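Local coordinates for PppA (Pseudomonas aeruginosa, PDB 6JKV), which probably acts as a manganese-dependent protein serine/threonine phosphatase of the PP2C family and is a key regulatory component of type VI secretion, at residues G55-A60 / L126-N131. Sequence-based numbering, arbitrary orientation.
Sequences GLWVVA and LAARGN
With its CG set anti to the carbonyl carbon (chi1 -55°) and the indole plane turned roughly at right angles to the CA-CB bond (chi2 -85°), Trp57 lays its six-membered ring beside the strand that carries Leu126 and Ala128. Leu126 answers with CG anti to its backbone N (chi1 170°), and its CD2 methyl comes in near the CE3 edge from the side opposite Gly55, 3.9 Å from Trp57 CE3. Ala128, two residues along on the same face, brings its CB to the ring edge in the plane of the indole, 3.7 Å from Trp57 CZ3. One indole face lies over the carbonyl carbon of Gly55, offset toward the rim, so the ring leans back over the loop residue just ahead of its strand; Leu126 O sits at the ring edge, near its plane, 3.1 Å from Trp57 CE3.

The backbones pair as an antiparallel ladder. Trp57 and Leu126 form a hydrogen-bonded pair: Leu126 N donates to Trp57 O at 2.8 Å, and Trp57 N to Leu126 O at 3.0 Å. The next pair, Leu56 with Ala127, is non-hydrogen-bonded, and its side chains lie on the other face, Leu56 CD1 standing 4.2 Å from Ala127 CB. Beyond it Gly55 O accepts from Ala128 N and also receives a CA-H...O contact from Ala127. Arg129, bent at chi2, curls back: NH1 reaches 3.7 Å from Gly55 CA and donates, from above the carbonyl plane, to Ala128 O at 2.9 Å; NH1 also bonds Ala54 O, and NH2 bonds Ala86 O.

Strands 56-63 and 120-129 are neighbours in one sheet of the PP2C beta-sandwich, with a G1 bulge at Gly55 and Leu56 opposite Ala51 of strand 46-51. Strand 56-63 runs on to the manganese ligands Asp61 and Gly62, away from this contact. Trp57 turns to Tyr29 of the other sheet, while helix 89-114 packs against Leu56 and Ala127 and offers Tyr92 to Arg129 as a cation-pi partner.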
ATOM      1  N   GLY A  55      10.358  -7.133  -8.784  1.00 16.41           N
ATOM      2  CA  GLY A  55       9.847  -7.731  -7.537  1.00 16.46           C
ATOM      3  C   GLY A  55       9.309  -6.673  -6.590  1.00 15.48           C
ATOM      4  O   GLY A  55       9.544  -6.800  -5.399  1.00 15.08           O
ATOM      5  N   LEU A  56       8.613  -5.662  -7.112  1.00 16.22           N
ATOM      6  CA  LEU A  56       8.170  -4.487  -6.324  1.00 16.67           C
ATOM      7  C   LEU A  56       6.691  -4.226  -6.570  1.00 17.56           C
ATOM      8  O   LEU A  56       6.270  -4.198  -7.743  1.00 19.38           O
ATOM      9  CB  LEU A  56       8.977  -3.248  -6.710  1.00 17.65           C
ATOM     10  CG  LEU A  56       8.743  -2.034  -5.811  1.00 17.12           C
ATOM     11  CD1 LEU A  56       9.083  -2.355  -4.366  1.00 15.80           C
ATOM     12  CD2 LEU A  56       9.571  -0.852  -6.292  1.00 18.66           C
ATOM     13  N   TRP A  57       5.945  -4.035  -5.487  1.00 16.40           N
ATOM     14  CA  TRP A  57       4.504  -3.691  -5.533  1.00 16.18           C
ATOM     15  C   TRP A  57       4.229  -2.631  -4.477  1.00 15.41           C
ATOM     16  O   TRP A  57       4.636  -2.822  -3.328  1.00 15.80           O
ATOM     17  CB  TRP A  57       3.650  -4.941  -5.340  1.00 15.77           C
ATOM     18  CG  TRP A  57       4.009  -6.005  -6.325  1.00 16.20           C
ATOM     19  CD1 TRP A  57       3.531  -6.143  -7.592  1.00 16.91           C
ATOM     20  CD2 TRP A  57       4.956  -7.067  -6.134  1.00 16.04           C
ATOM     21  NE1 TRP A  57       4.107  -7.225  -8.201  1.00 18.19           N
ATOM     22  CE2 TRP A  57       4.977  -7.818  -7.323  1.00 17.31           C
ATOM     23  CE3 TRP A  57       5.772  -7.461  -5.072  1.00 17.09           C
ATOM     24  CZ2 TRP A  57       5.782  -8.946  -7.476  1.00 17.47           C
ATOM     25  CZ3 TRP A  57       6.568  -8.577  -5.224  1.00 17.57           C
ATOM     26  CH2 TRP A  57       6.577  -9.301  -6.412  1.00 17.14           C
ATOM     27  N   VAL A  58       3.579  -1.548  -4.881  1.00 15.88           N
ATOM     28  CA  VAL A  58       3.414  -0.348  -4.028  1.00 16.36           C
ATOM     29  C   VAL A  58       1.965   0.112  -4.140  1.00 15.97           C
ATOM     30  O   VAL A  58       1.425   0.110  -5.256  1.00 17.17           O
ATOM     31  CB  VAL A  58       4.400   0.766  -4.428  1.00 16.62           C
ATOM     32  CG1 VAL A  58       4.164   2.029  -3.616  1.00 16.11           C
ATOM     33  CG2 VAL A  58       5.849   0.310  -4.305  1.00 17.24           C
ATOM     34  N   VAL A  59       1.378   0.486  -3.008  1.00 15.91           N
ATOM     35  CA  VAL A  59       0.138   1.299  -2.950  1.00 16.49           C
ATOM     36  C   VAL A  59       0.402   2.503  -2.041  1.00 16.88           C
ATOM     37  O   VAL A  59       0.961   2.313  -0.955  1.00 16.91           O
ATOM     38  CB  VAL A  59      -1.054   0.464  -2.469  1.00 16.27           C
ATOM     39  CG1 VAL A  59      -2.275   1.338  -2.220  1.00 16.60           C
ATOM     40  CG2 VAL A  59      -1.376  -0.658  -3.445  1.00 17.06           C
ATOM     41  N   ALA A  60       0.014   3.698  -2.488  1.00 17.14           N
ATOM     42  CA  ALA A  60       0.202   4.962  -1.746  1.00 17.26           C
ATOM     43  C   ALA A  60      -1.109   5.749  -1.722  1.00 17.24           C
ATOM     44  O   ALA A  60      -1.644   6.041  -2.797  1.00 18.21           O
ATOM     45  CB  ALA A  60       1.322   5.761  -2.371  1.00 16.78           C
ATOM     46  N   LEU A 126       5.520  -4.137  -0.962  1.00 15.25           N
ATOM     47  CA  LEU A 126       6.072  -5.498  -0.804  1.00 15.34           C
ATOM     48  C   LEU A 126       7.165  -5.669  -1.857  1.00 15.31           C
ATOM     49  O   LEU A 126       6.916  -5.362  -3.029  1.00 16.14           O
ATOM     50  CB  LEU A 126       4.949  -6.525  -0.963  1.00 14.99           C
ATOM     51  CG  LEU A 126       5.392  -7.982  -1.056  1.00 15.45           C
ATOM     52  CD1 LEU A 126       5.737  -8.518   0.323  1.00 14.83           C
ATOM     53  CD2 LEU A 126       4.323  -8.836  -1.723  1.00 15.18           C
ATOM     54  N   ALA A 127       8.346  -6.102  -1.435  1.00 15.37           N
ATOM     55  CA  ALA A 127       9.467  -6.445  -2.330  1.00 16.32           C
ATOM     56  C   ALA A 127       9.812  -7.912  -2.103  1.00 16.73           C
ATOM     57  O   ALA A 127       9.899  -8.321  -0.930  1.00 16.88           O
ATOM     58  CB  ALA A 127      10.644  -5.551  -2.060  1.00 17.11           C
ATOM     59  N   ALA A 128       9.962  -8.673  -3.181  1.00 16.10           N
ATOM     60  CA  ALA A 128      10.168 -10.131  -3.122  1.00 16.63           C
ATOM     61  C   ALA A 128      11.401 -10.504  -3.937  1.00 16.91           C
ATOM     62  O   ALA A 128      11.626  -9.907  -5.006  1.00 15.89           O
ATOM     63  CB  ALA A 128       8.940 -10.865  -3.609  1.00 16.20           C
ATOM     64  N   ARG A 129      12.174 -11.448  -3.405  1.00 18.58           N
ATOM     65  CA  ARG A 129      13.288 -12.134  -4.103  1.00 19.56           C
ATOM     66  C   ARG A 129      13.229 -13.619  -3.737  1.00 20.39           C
ATOM     67  O   ARG A 129      13.511 -13.960  -2.582  1.00 19.83           O
ATOM     68  CB  ARG A 129      14.638 -11.538  -3.704  1.00 20.03           C
ATOM     69  CG  ARG A 129      14.838 -10.091  -4.131  1.00 20.54           C
ATOM     70  CD  ARG A 129      14.975  -9.969  -5.633  1.00 21.89           C
ATOM     71  NE  ARG A 129      15.398  -8.628  -6.014  1.00 24.20           N
ATOM     72  CZ  ARG A 129      14.584  -7.596  -6.230  1.00 23.41           C
ATOM     73  NH1 ARG A 129      13.273  -7.745  -6.112  1.00 21.58           N
ATOM     74  NH2 ARG A 129      15.096  -6.414  -6.564  1.00 24.20           N
ATOM     75  N   GLY A 130      12.844 -14.464  -4.690  1.00 21.55           N
ATOM     76  CA  GLY A 130      12.679 -15.909  -4.459  1.00 22.12           C
ATOM     77  C   GLY A 130      11.728 -16.186  -3.304  1.00 21.28           C
ATOM     78  O   GLY A 130      10.552 -15.745  -3.362  1.00 21.40           O
ATOM     79  N   ASN A 131      12.240 -16.843  -2.260  1.00 21.06           N
ATOM     80  CA  ASN A 131      11.448 -17.326  -1.097  1.00 21.78           C
ATOM     81  C   ASN A 131      11.364 -16.280   0.014  1.00 21.46           C
ATOM     82  O   ASN A 131      10.771 -16.596   1.054  1.00 21.52           O
ATOM     83  CB  ASN A 131      12.034 -18.613  -0.512  1.00 23.36           C
ATOM     84  CG  ASN A 131      12.062 -19.727  -1.533  1.00 23.93           C
ATOM     85  OD1 ASN A 131      11.289 -19.703  -2.482  1.00 25.71           O
ATOM     86  ND2 ASN A 131      12.955 -20.689  -1.376  1.00 25.16           N
TER